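Local atomic coordinates of synaptic vesicle glycoprotein 2C (Homo sapiens, PDB entry 5JLV), a protein that is a synaptic-vesicle membrane glycoprotein whose luminal domain, the part in this entry, serves as a protein receptor for botulinum neurotoxin A. Residues C[35-43]-C[56-64]; C[72-82]-C[93-101]. All coordinates share one frame; numbering follows the deposited sequence.

Contact 1: residues C[35-43]-C[56-64]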
loop_
_atom_site.group_PDB
_atom_site.type_symbol
_atom_site.label_atom_id
_atom_site.label_comp_id
_atom_site.label_asym_id
_atom_site.label_seq_id
_atom_site.Cartn_x
_atom_site.Cartn_y
_atom_site.Cartn_z
ATOM N N PHE C 35 19.961 25.982 -19.229
ATOM C CA PHE C 35 20.876 26.339 -20.313
ATOM C C PHE C 35 21.926 25.248 -20.490
ATOM O O PHE C 35 22.157 24.446 -19.575
ATOM C CB PHE C 35 21.562 27.689 -20.027
ATOM C CG PHE C 35 21.987 27.871 -18.589
ATOM C CD1 PHE C 35 21.141 28.510 -17.668
ATOM C CD2 PHE C 35 23.229 27.419 -18.149
ATOM C CE1 PHE C 35 21.525 28.681 -16.345
ATOM C CE2 PHE C 35 23.616 27.592 -16.822
ATOM C CZ PHE C 35 22.764 28.224 -15.922
ATOM N N THR C 36 22.560 25.223 -21.661
ATOM C CA THR C 36 23.602 24.236 -21.954
ATOM C C THR C 36 24.673 24.224 -20.856
ATOM O O THR C 36 25.119 25.275 -20.404
ATOM C CB THR C 36 24.252 24.491 -23.338
ATOM O OG1 THR C 36 23.254 24.392 -24.364
ATOM C CG2 THR C 36 25.372 23.481 -23.622
ATOM N N MET C 37 25.034 23.025 -20.405
ATOM C CA MET C 37 26.186 22.830 -19.526
ATOM C C MET C 37 27.230 22.004 -20.288
ATOM O O MET C 37 26.932 20.916 -20.792
ATOM C CB MET C 37 25.765 22.128 -18.230
ATOM C CG MET C 37 26.714 22.343 -17.055
ATOM S SD MET C 37 26.144 21.591 -15.506
ATOM C CE MET C 37 24.555 22.401 -15.302
ATOM N N GLU C 38 28.449 22.530 -20.379
ATOM C CA GLU C 38 29.433 22.002 -21.308
ATOM C C GLU C 38 30.853 22.030 -20.738
ATOM O O GLU C 38 31.279 23.027 -20.152
ATOM C CB GLU C 38 29.366 22.789 -22.615
ATOM C CG GLU C 38 30.002 22.103 -23.812
ATOM C CD GLU C 38 29.691 22.803 -25.124
ATOM O OE1 GLU C 38 29.009 23.854 -25.105
ATOM O OE2 GLU C 38 30.130 22.300 -26.178
ATOM N N ASN C 39 31.571 20.917 -20.916
ATOM C CA ASN C 39 32.993 20.793 -20.554
ATOM C C ASN C 39 33.300 21.210 -19.122
ATOM O O ASN C 39 34.057 22.151 -18.891
ATOM C CB ASN C 39 33.885 21.557 -21.544
ATOM C CG ASN C 39 33.772 21.026 -22.958
ATOM O OD1 ASN C 39 33.174 21.665 -23.822
ATOM N ND2 ASN C 39 34.335 19.841 -23.199
ATOM N N GLN C 40 32.695 20.504 -18.169
ATOM C CA GLN C 40 32.844 20.815 -16.753
ATOM C C GLN C 40 32.974 19.547 -15.938
ATOM O O GLN C 40 32.361 18.525 -16.263
ATOM C CB GLN C 40 31.634 21.601 -16.233
ATOM C CG GLN C 40 31.449 22.989 -16.824
ATOM C CD GLN C 40 30.102 23.586 -16.464
ATOM O OE1 GLN C 40 29.464 23.164 -15.497
ATOM N NE2 GLN C 40 29.655 24.559 -17.247
ATOM N N ILE C 41 33.753 19.624 -14.863
ATOM C CA ILE C 41 33.813 18.555 -13.870
ATOM C C ILE C 41 33.486 19.113 -12.483
ATOM O O ILE C 41 34.091 20.086 -12.042
ATOM C CB ILE C 41 35.193 17.866 -13.847
ATOM C CG1 ILE C 41 35.511 17.260 -15.226
ATOM C CG2 ILE C 41 35.233 16.791 -12.763
ATOM C CD1 ILE C 41 36.980 16.987 -15.462
ATOM N N HIS C 42 32.523 18.495 -11.809
ATOM C CA HIS C 42 32.096 18.936 -10.478
ATOM C C HIS C 42 32.303 17.806 -9.492
ATOM O O HIS C 42 31.824 16.694 -9.717
ATOM C CB HIS C 42 30.617 19.333 -10.493
ATOM C CG HIS C 42 30.287 20.400 -11.488
ATOM N ND1 HIS C 42 30.618 21.723 -11.295
ATOM C CD2 HIS C 42 29.637 20.344 -12.674
ATOM C CE1 HIS C 42 30.195 22.436 -12.325
ATOM N NE2 HIS C 42 29.593 21.623 -13.174
ATOM N N THR C 43 33.015 18.080 -8.402
ATOM C CA THR C 43 33.348 17.038 -7.426
ATOM C C THR C 43 32.932 17.425 -6.007
ATOM O O THR C 43 33.089 18.571 -5.609
ATOM C CB THR C 43 34.856 16.709 -7.458
ATOM O OG1 THR C 43 35.231 16.346 -8.790
ATOM C CG2 THR C 43 35.194 15.547 -6.510
ATOM N N LYS C 56 20.939 20.778 -21.848
ATOM C CA LYS C 56 21.818 19.881 -22.591
ATOM C C LYS C 56 23.173 19.776 -21.886
ATOM O O LYS C 56 23.895 20.769 -21.759
ATOM C CB LYS C 56 21.987 20.349 -24.041
ATOM C CG LYS C 56 20.695 20.333 -24.849
ATOM C CD LYS C 56 20.938 20.588 -26.330
ATOM C CE LYS C 56 21.090 22.068 -26.619
ATOM N NZ LYS C 56 21.044 22.341 -28.081
ATOM N N PHE C 57 23.492 18.574 -21.406
ATOM C CA PHE C 57 24.808 18.275 -20.841
ATOM C C PHE C 57 25.740 17.765 -21.936
ATOM O O PHE C 57 25.384 16.860 -22.699
ATOM C CB PHE C 57 24.703 17.220 -19.744
ATOM C CG PHE C 57 23.874 17.641 -18.566
ATOM C CD1 PHE C 57 24.430 18.402 -17.544
ATOM C CD2 PHE C 57 22.532 17.251 -18.465
ATOM C CE1 PHE C 57 23.662 18.782 -16.442
ATOM C CE2 PHE C 57 21.766 17.632 -17.373
ATOM C CZ PHE C 57 22.332 18.392 -16.360
ATOM N N LYS C 58 26.932 18.346 -22.022
ATOM C CA LYS C 58 27.898 17.943 -23.042
ATOM C C LYS C 58 29.270 17.832 -22.396
ATOM O O LYS C 58 29.846 18.848 -21.972
ATOM C CB LYS C 58 27.932 18.959 -24.196
ATOM C CG LYS C 58 26.592 19.220 -24.874
ATOM C CD LYS C 58 26.695 20.347 -25.903
ATOM C CE LYS C 58 25.316 20.684 -26.463
ATOM N NZ LYS C 58 25.371 21.533 -27.678
ATOM N N SER C 59 29.786 16.604 -22.314
ATOM C CA SER C 59 31.074 16.338 -21.656
ATOM C C SER C 59 31.087 16.949 -20.252
ATOM O O SER C 59 31.923 17.789 -19.924
ATOM C CB SER C 59 32.249 16.871 -22.496
ATOM O OG SER C 59 32.094 16.536 -23.862
ATOM N N VAL C 60 30.119 16.539 -19.447
ATOM C CA VAL C 60 30.012 16.982 -18.073
ATOM C C VAL C 60 30.148 15.753 -17.203
ATOM O O VAL C 60 29.486 14.744 -17.450
ATOM C CB VAL C 60 28.650 17.672 -17.802
ATOM C CG1 VAL C 60 28.436 17.903 -16.303
ATOM C CG2 VAL C 60 28.553 18.993 -18.558
ATOM N N THR C 61 31.032 15.822 -16.211
ATOM C CA THR C 61 31.090 14.794 -15.181
ATOM C C THR C 61 30.782 15.374 -13.798
ATOM O O THR C 61 31.350 16.393 -13.402
ATOM C CB THR C 61 32.449 14.073 -15.163
ATOM O OG1 THR C 61 32.625 13.385 -16.405
ATOM C CG2 THR C 61 32.507 13.057 -14.029
ATOM N N PHE C 62 29.854 14.728 -13.100
ATOM C CA PHE C 62 29.669 14.920 -11.671
ATOM C C PHE C 62 30.326 13.742 -10.966
ATOM O O PHE C 62 30.104 12.594 -11.342
ATOM C CB PHE C 62 28.174 14.944 -11.325
ATOM C CG PHE C 62 27.446 16.153 -11.832
ATOM C CD1 PHE C 62 26.845 16.147 -13.085
ATOM C CD2 PHE C 62 27.324 17.292 -11.039
ATOM C CE1 PHE C 62 26.163 17.259 -13.549
ATOM C CE2 PHE C 62 26.640 18.409 -11.499
ATOM C CZ PHE C 62 26.062 18.392 -12.761
ATOM N N LYS C 63 31.116 14.015 -9.944
ATOM C CA LYS C 63 31.795 12.954 -9.216
ATOM C C LYS C 63 31.685 13.172 -7.709
ATOM O O LYS C 63 31.815 14.304 -7.232
ATOM C CB LYS C 63 33.254 12.860 -9.683
ATOM C CG LYS C 63 34.159 11.964 -8.860
ATOM C CD LYS C 63 35.558 11.874 -9.484
ATOM C CE LYS C 63 35.975 13.186 -10.147
ATOM N NZ LYS C 63 37.449 13.321 -10.294
ATOM N N ASP C 64 31.416 12.089 -6.970
ATOM C CA ASP C 64 31.298 12.121 -5.496
ATOM C C ASP C 64 30.282 13.162 -5.023
ATOM O O ASP C 64 30.528 13.885 -4.072
ATOM C CB ASP C 64 32.661 12.384 -4.817
ATOM C CG ASP C 64 33.733 11.396 -5.232
ATOM O OD1 ASP C 64 33.414 10.222 -5.499
ATOM O OD2 ASP C 64 34.912 11.796 -5.281
HETATM O O HOH W 1 22.904 24.878 -27.038
#

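Contact 2: residues C[72-82]-C[93-101]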
loop_
_atom_site.group_PDB
_atom_site.type_symbol
_atom_site.label_atom_id
_atom_site.label_comp_id
_atom_site.label_asym_id
_atom_site.label_seq_id
_atom_site.Cartn_x
_atom_site.Cartn_y
_atom_site.Cartn_z
ATOM N N PHE C 72 15.318 16.456 -12.730
ATOM C CA PHE C 72 15.885 16.517 -14.074
ATOM C C PHE C 72 14.735 16.343 -15.048
ATOM O O PHE C 72 14.047 15.314 -15.027
ATOM C CB PHE C 72 16.924 15.411 -14.281
ATOM C CG PHE C 72 18.197 15.595 -13.479
ATOM C CD1 PHE C 72 18.266 15.190 -12.136
ATOM C CD2 PHE C 72 19.332 16.147 -14.065
ATOM C CE1 PHE C 72 19.444 15.346 -11.405
ATOM C CE2 PHE C 72 20.512 16.303 -13.334
ATOM C CZ PHE C 72 20.567 15.905 -12.007
ATOM N N GLU C 73 14.495 17.359 -15.879
ATOM C CA GLU C 73 13.313 17.370 -16.735
ATOM C C GLU C 73 13.628 17.834 -18.151
ATOM O O GLU C 73 14.186 18.920 -18.347
ATOM C CB GLU C 73 12.234 18.255 -16.123
ATOM C CG GLU C 73 10.936 18.276 -16.887
ATOM C CD GLU C 73 9.855 19.010 -16.134
ATOM O OE1 GLU C 73 9.622 20.197 -16.439
ATOM O OE2 GLU C 73 9.254 18.408 -15.220
ATOM N N ASP C 74 13.261 17.003 -19.130
ATOM C CA ASP C 74 13.522 17.274 -20.553
ATOM C C ASP C 74 14.997 17.574 -20.811
ATOM O O ASP C 74 15.331 18.561 -21.469
ATOM C CB ASP C 74 12.637 18.420 -21.082
ATOM C CG ASP C 74 11.174 18.018 -21.217
ATOM O OD1 ASP C 74 10.902 16.847 -21.561
ATOM O OD2 ASP C 74 10.292 18.879 -20.992
ATOM N N VAL C 75 15.873 16.723 -20.283
ATOM C CA VAL C 75 17.305 16.901 -20.473
ATOM C C VAL C 75 17.876 15.876 -21.453
ATOM O O VAL C 75 17.402 14.725 -21.527
ATOM C CB VAL C 75 18.104 16.929 -19.136
ATOM C CG1 VAL C 75 17.346 17.692 -18.052
ATOM C CG2 VAL C 75 18.453 15.538 -18.661
ATOM N N THR C 76 18.851 16.319 -22.245
ATOM C CA THR C 76 19.654 15.416 -23.058
ATOM C C THR C 76 21.107 15.520 -22.615
ATOM O O THR C 76 21.495 16.509 -21.983
ATOM C CB THR C 76 19.547 15.724 -24.560
ATOM O OG1 THR C 76 19.941 17.078 -24.796
ATOM C CG2 THR C 76 18.122 15.507 -25.052
ATOM N N SER C 77 21.903 14.503 -22.938
ATOM C CA SER C 77 23.289 14.429 -22.467
ATOM C C SER C 77 24.203 13.632 -23.402
ATOM O O SER C 77 23.852 12.547 -23.867
ATOM C CB SER C 77 23.348 13.862 -21.047
ATOM O OG SER C 77 22.706 12.599 -20.961
ATOM N N VAL C 78 25.376 14.192 -23.677
ATOM C CA VAL C 78 26.390 13.530 -24.488
ATOM C C VAL C 78 27.709 13.510 -23.686
ATOM O O VAL C 78 28.096 14.524 -23.059
ATOM C CB VAL C 78 26.562 14.233 -25.861
ATOM C CG1 VAL C 78 27.520 13.459 -26.766
ATOM C CG2 VAL C 78 25.208 14.392 -26.550
ATOM N N ASN C 79 28.361 12.351 -23.663
ATOM C CA ASN C 79 29.623 12.186 -22.946
ATOM C C ASN C 79 29.482 12.716 -21.510
ATOM O O ASN C 79 30.358 13.422 -20.985
ATOM C CB ASN C 79 30.783 12.871 -23.710
ATOM C CG ASN C 79 32.153 12.540 -23.128
ATOM O OD1 ASN C 79 32.403 11.422 -22.671
ATOM N ND2 ASN C 79 33.048 13.530 -23.134
ATOM N N THR C 80 28.355 12.371 -20.895
ATOM C CA THR C 80 28.021 12.848 -19.568
ATOM C C THR C 80 27.941 11.684 -18.581
ATOM O O THR C 80 27.303 10.664 -18.853
ATOM C CB THR C 80 26.716 13.661 -19.590
ATOM O OG1 THR C 80 26.909 14.847 -20.389
ATOM C CG2 THR C 80 26.307 14.060 -18.191
ATOM N N TYR C 81 28.606 11.839 -17.443
ATOM C CA TYR C 81 28.647 10.779 -16.438
ATOM C C TYR C 81 28.445 11.301 -15.023
ATOM O O TYR C 81 28.955 12.363 -14.655
ATOM C CB TYR C 81 29.981 10.076 -16.469
ATOM C CG TYR C 81 30.262 9.223 -17.683
ATOM C CD1 TYR C 81 29.799 7.908 -17.753
ATOM C CD2 TYR C 81 31.062 9.698 -18.719
ATOM C CE1 TYR C 81 30.095 7.102 -18.845
ATOM C CE2 TYR C 81 31.360 8.905 -19.810
ATOM C CZ TYR C 81 30.875 7.607 -19.867
ATOM O OH TYR C 81 31.185 6.800 -20.941
ATOM N N PHE C 82 27.727 10.511 -14.233
ATOM C CA PHE C 82 27.649 10.676 -12.799
ATOM C C PHE C 82 28.413 9.525 -12.166
ATOM O O PHE C 82 27.977 8.378 -12.247
ATOM C CB PHE C 82 26.186 10.635 -12.356
ATOM C CG PHE C 82 25.337 11.706 -12.970
ATOM C CD1 PHE C 82 24.718 11.502 -14.206
ATOM C CD2 PHE C 82 25.125 12.906 -12.305
ATOM C CE1 PHE C 82 23.928 12.497 -14.775
ATOM C CE2 PHE C 82 24.325 13.903 -12.866
ATOM C CZ PHE C 82 23.739 13.701 -14.100
ATOM N N ASP C 93 12.496 13.056 -15.207
ATOM C CA ASP C 93 11.288 13.179 -16.020
ATOM C C ASP C 93 11.648 13.490 -17.471
ATOM O O ASP C 93 12.099 14.596 -17.797
ATOM C CB ASP C 93 10.374 14.270 -15.442
ATOM C CG ASP C 93 9.015 14.331 -16.127
ATOM O OD1 ASP C 93 8.792 13.599 -17.112
ATOM O OD2 ASP C 93 8.165 15.135 -15.686
ATOM N N ASN C 94 11.455 12.504 -18.342
ATOM C CA ASN C 94 11.802 12.649 -19.750
ATOM C C ASN C 94 13.269 13.086 -19.974
ATOM O O ASN C 94 13.550 14.037 -20.725
ATOM C CB ASN C 94 10.821 13.595 -20.458
ATOM C CG ASN C 94 10.701 13.298 -21.932
ATOM O OD1 ASN C 94 10.783 12.135 -22.349
ATOM N ND2 ASN C 94 10.501 14.342 -22.740
ATOM N N THR C 95 14.190 12.387 -19.307
ATOM C CA THR C 95 15.616 12.527 -19.575
ATOM C C THR C 95 16.075 11.434 -20.540
ATOM O O THR C 95 15.323 10.490 -20.831
ATOM C CB THR C 95 16.460 12.444 -18.288
ATOM O OG1 THR C 95 16.564 11.076 -17.858
ATOM C CG2 THR C 95 15.848 13.296 -17.176
ATOM N N ASP C 96 17.300 11.556 -21.043
ATOM C CA ASP C 96 17.898 10.465 -21.792
ATOM C C ASP C 96 18.862 9.668 -20.894
ATOM O O ASP C 96 19.780 9.006 -21.386
ATOM C CB ASP C 96 18.584 10.980 -23.069
ATOM C CG ASP C 96 19.805 11.866 -22.783
ATOM O OD1 ASP C 96 20.155 12.079 -21.599
ATOM O OD2 ASP C 96 20.419 12.339 -23.761
ATOM N N PHE C 97 18.639 9.723 -19.578
ATOM C CA PHE C 97 19.562 9.082 -18.615
ATOM C C PHE C 97 19.422 7.559 -18.557
ATOM O O PHE C 97 18.790 7.021 -17.653
ATOM C CB PHE C 97 19.417 9.663 -17.196
ATOM C CG PHE C 97 19.905 11.088 -17.048
ATOM C CD1 PHE C 97 20.577 11.737 -18.078
ATOM C CD2 PHE C 97 19.721 11.768 -15.843
ATOM C CE1 PHE C 97 21.035 13.041 -17.916
ATOM C CE2 PHE C 97 20.176 13.073 -15.683
ATOM C CZ PHE C 97 20.829 13.704 -16.715
ATOM N N GLU C 98 20.038 6.877 -19.509
ATOM C CA GLU C 98 20.154 5.423 -19.480
ATOM C C GLU C 98 21.119 4.966 -18.375
ATOM O O GLU C 98 21.881 5.790 -17.842
ATOM C CB GLU C 98 20.641 4.924 -20.841
ATOM C CG GLU C 98 19.771 5.337 -22.006
ATOM C CD GLU C 98 18.403 4.698 -21.972
ATOM O OE1 GLU C 98 18.229 3.662 -21.286
ATOM O OE2 GLU C 98 17.492 5.232 -22.644
ATOM N N PRO C 99 21.101 3.651 -18.029
ATOM C CA PRO C 99 22.009 3.124 -17.007
ATOM C C PRO C 99 23.493 3.511 -17.201
ATOM O O PRO C 99 24.185 3.729 -16.217
ATOM C CB PRO C 99 21.823 1.603 -17.121
ATOM C CG PRO C 99 20.409 1.453 -17.549
ATOM C CD PRO C 99 20.142 2.617 -18.480
ATOM N N TYR C 100 23.966 3.589 -18.449
ATOM C CA TYR C 100 25.388 3.889 -18.714
ATOM C C TYR C 100 25.830 5.340 -18.387
ATOM O O TYR C 100 27.012 5.642 -18.422
ATOM C CB TYR C 100 25.798 3.508 -20.156
ATOM C CG TYR C 100 24.973 4.168 -21.250
ATOM C CD1 TYR C 100 23.970 3.460 -21.905
ATOM C CD2 TYR C 100 25.203 5.508 -21.639
ATOM C CE1 TYR C 100 23.207 4.052 -22.901
ATOM C CE2 TYR C 100 24.440 6.110 -22.638
ATOM C CZ TYR C 100 23.441 5.375 -23.257
ATOM O OH TYR C 100 22.674 5.935 -24.248
ATOM N N LYS C 101 24.882 6.221 -18.072
ATOM C CA LYS C 101 25.209 7.575 -17.579
ATOM C C LYS C 101 25.767 7.566 -16.154
ATOM O O LYS C 101 26.329 8.556 -15.682
ATOM C CB LYS C 101 23.974 8.465 -17.614
ATOM C CG LYS C 101 23.281 8.521 -18.966
ATOM C CD LYS C 101 23.962 9.487 -19.904
ATOM C CE LYS C 101 23.373 9.345 -21.290
ATOM N NZ LYS C 101 23.873 10.383 -22.217
HETATM O O HOH W 2 15.206 14.295 -23.050
HETATM O O HOH W 3 27.578 8.214 -20.348
#

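Contact 1: residues C[35-43]-C[56-64]
Thr36 and Lys56 open a pairing between two successive coils of a right-handed quadrilateral beta-helix, the fold of pentapeptide-repeat proteins. The strands run parallel, and each residue sits beside the one twenty positions on. Lys56 O accepts the N-H of Met37. A water bound to Thr36 OG1 also accepts a weak bond from Lys56 NZ. Phe57 points into the core, where its ring edge receives the Met37 sulfur, with SD 3.9 Å from CE1 of Phe57. Met37 reaches it with CG anti to the backbone N (chi1 -158°) and a bend at the last torsion. Lys58 takes up Met37 O through its N-H and Asn39 N through its carbonyl. Its aliphatic chain passes Glu38, but the charged ends stay apart, with Lys58 NZ 5.0 Å from Glu38 OE1. At Ser59 the chain turns a corner beside Asn39, and the bond from Gln40 N to Ser59 O (3.3 Å) is weak. Val60 packs CG2 against Met37 O (3.4 Å). Thr61 resumes regular pairing, giving its N-H to Gln40 O and accepting His42 N. Phe62 lies beside His42 with the rings slid apart, 5.2 Å between centroids and planes at 30°. The imidazole is steadied within its own segment: His42 NE2 meets a lone pair of Gln40 OE1 at 2.8 Å. Lys63 bonds through its N to His42 O, and its side chain runs alongside Thr43. Asp64 OD1 accepts from Asn84 ND2, and the residue touches an N-acetylglucosamine; its OD2 lies 4.0 Å from Thr43 CG2.

Contact 2: residues C[72-82]-C[93-101]
Lys101 and Ser77 meet between two coils of the beta-helix, where the loop 93-101 departs from regular coil pairing. Lys101 has the most surface buried here. Its chain bends at the second torsion (chi2 -81°) and then runs straight, carrying NZ to 2.8 Å from Ser77 OG. Ser77 OG lies in the crowded position between its backbone N and carbonyl carbon (chi1 55°). There it accepts from the lysine and donates to Asp96 OD1 at 2.7 Å. The other carboxylate oxygen, Asp96 OD2, takes the backbone N-H of Ser77, also at 2.7 Å. Both donors come from the syn side, somewhat out of the carboxylate plane. This fork grips Asp96 against one residue. The backbone of Lys101 is held as well, since its carbonyl accepts Phe82 N in a nearly straight bond.

Phe97 is next in buried area and sits at the centre of an inverse gamma turn. Thr95 OG1 accepts Phe97 N, an ST turn that ends on this residue. Its ring makes two offset edge-to-face contacts. Its edge goes to the face of Phe72, with CE2 3.6 Å from CD2 of Phe72. One of its own faces receives the edge of Phe82, and Thr95 CB covers the opposite face. Val75 CG2 adds a contact at 3.6 Å from Phe97 CZ. Phe52 and Phe62 extend this aromatic cluster through Phe72 and Phe82.

At the other end Asp93 N bonds to Phe72 O, and Asn94 ND2 donates to Asp74 OD1 at 2.8 Å. The serine hydroxyl thus accepts from the lysine and donates to the aspartate, so the two opposite charges probably polarise it in the same sense, next to the edge of the Phe97 ring.

In the fold
Contacts 1 and 2 stand side by side along the same beta-helix, their centres about 11 Å apart. Strand 56-58 neighbours strand 76-78, and strand 60-63 neighbours strand 81-83. Backbone contacts such as Ser59 N to Val78 O and Phe57 O to Val78 N join them. Contact 1 has the regular chemistry of two parallel coils, mainly main-chain bonds, with many exposed polar side chains on its outer surface. Contact 2 has more buried residues. Its coil pairing is kept at the ends but broken between them, where side chains do the bonding. The two share the phenylalanine-rich interior: Phe57 and Phe62 of contact 1 pack against Phe97 and Phe82 of contact 2.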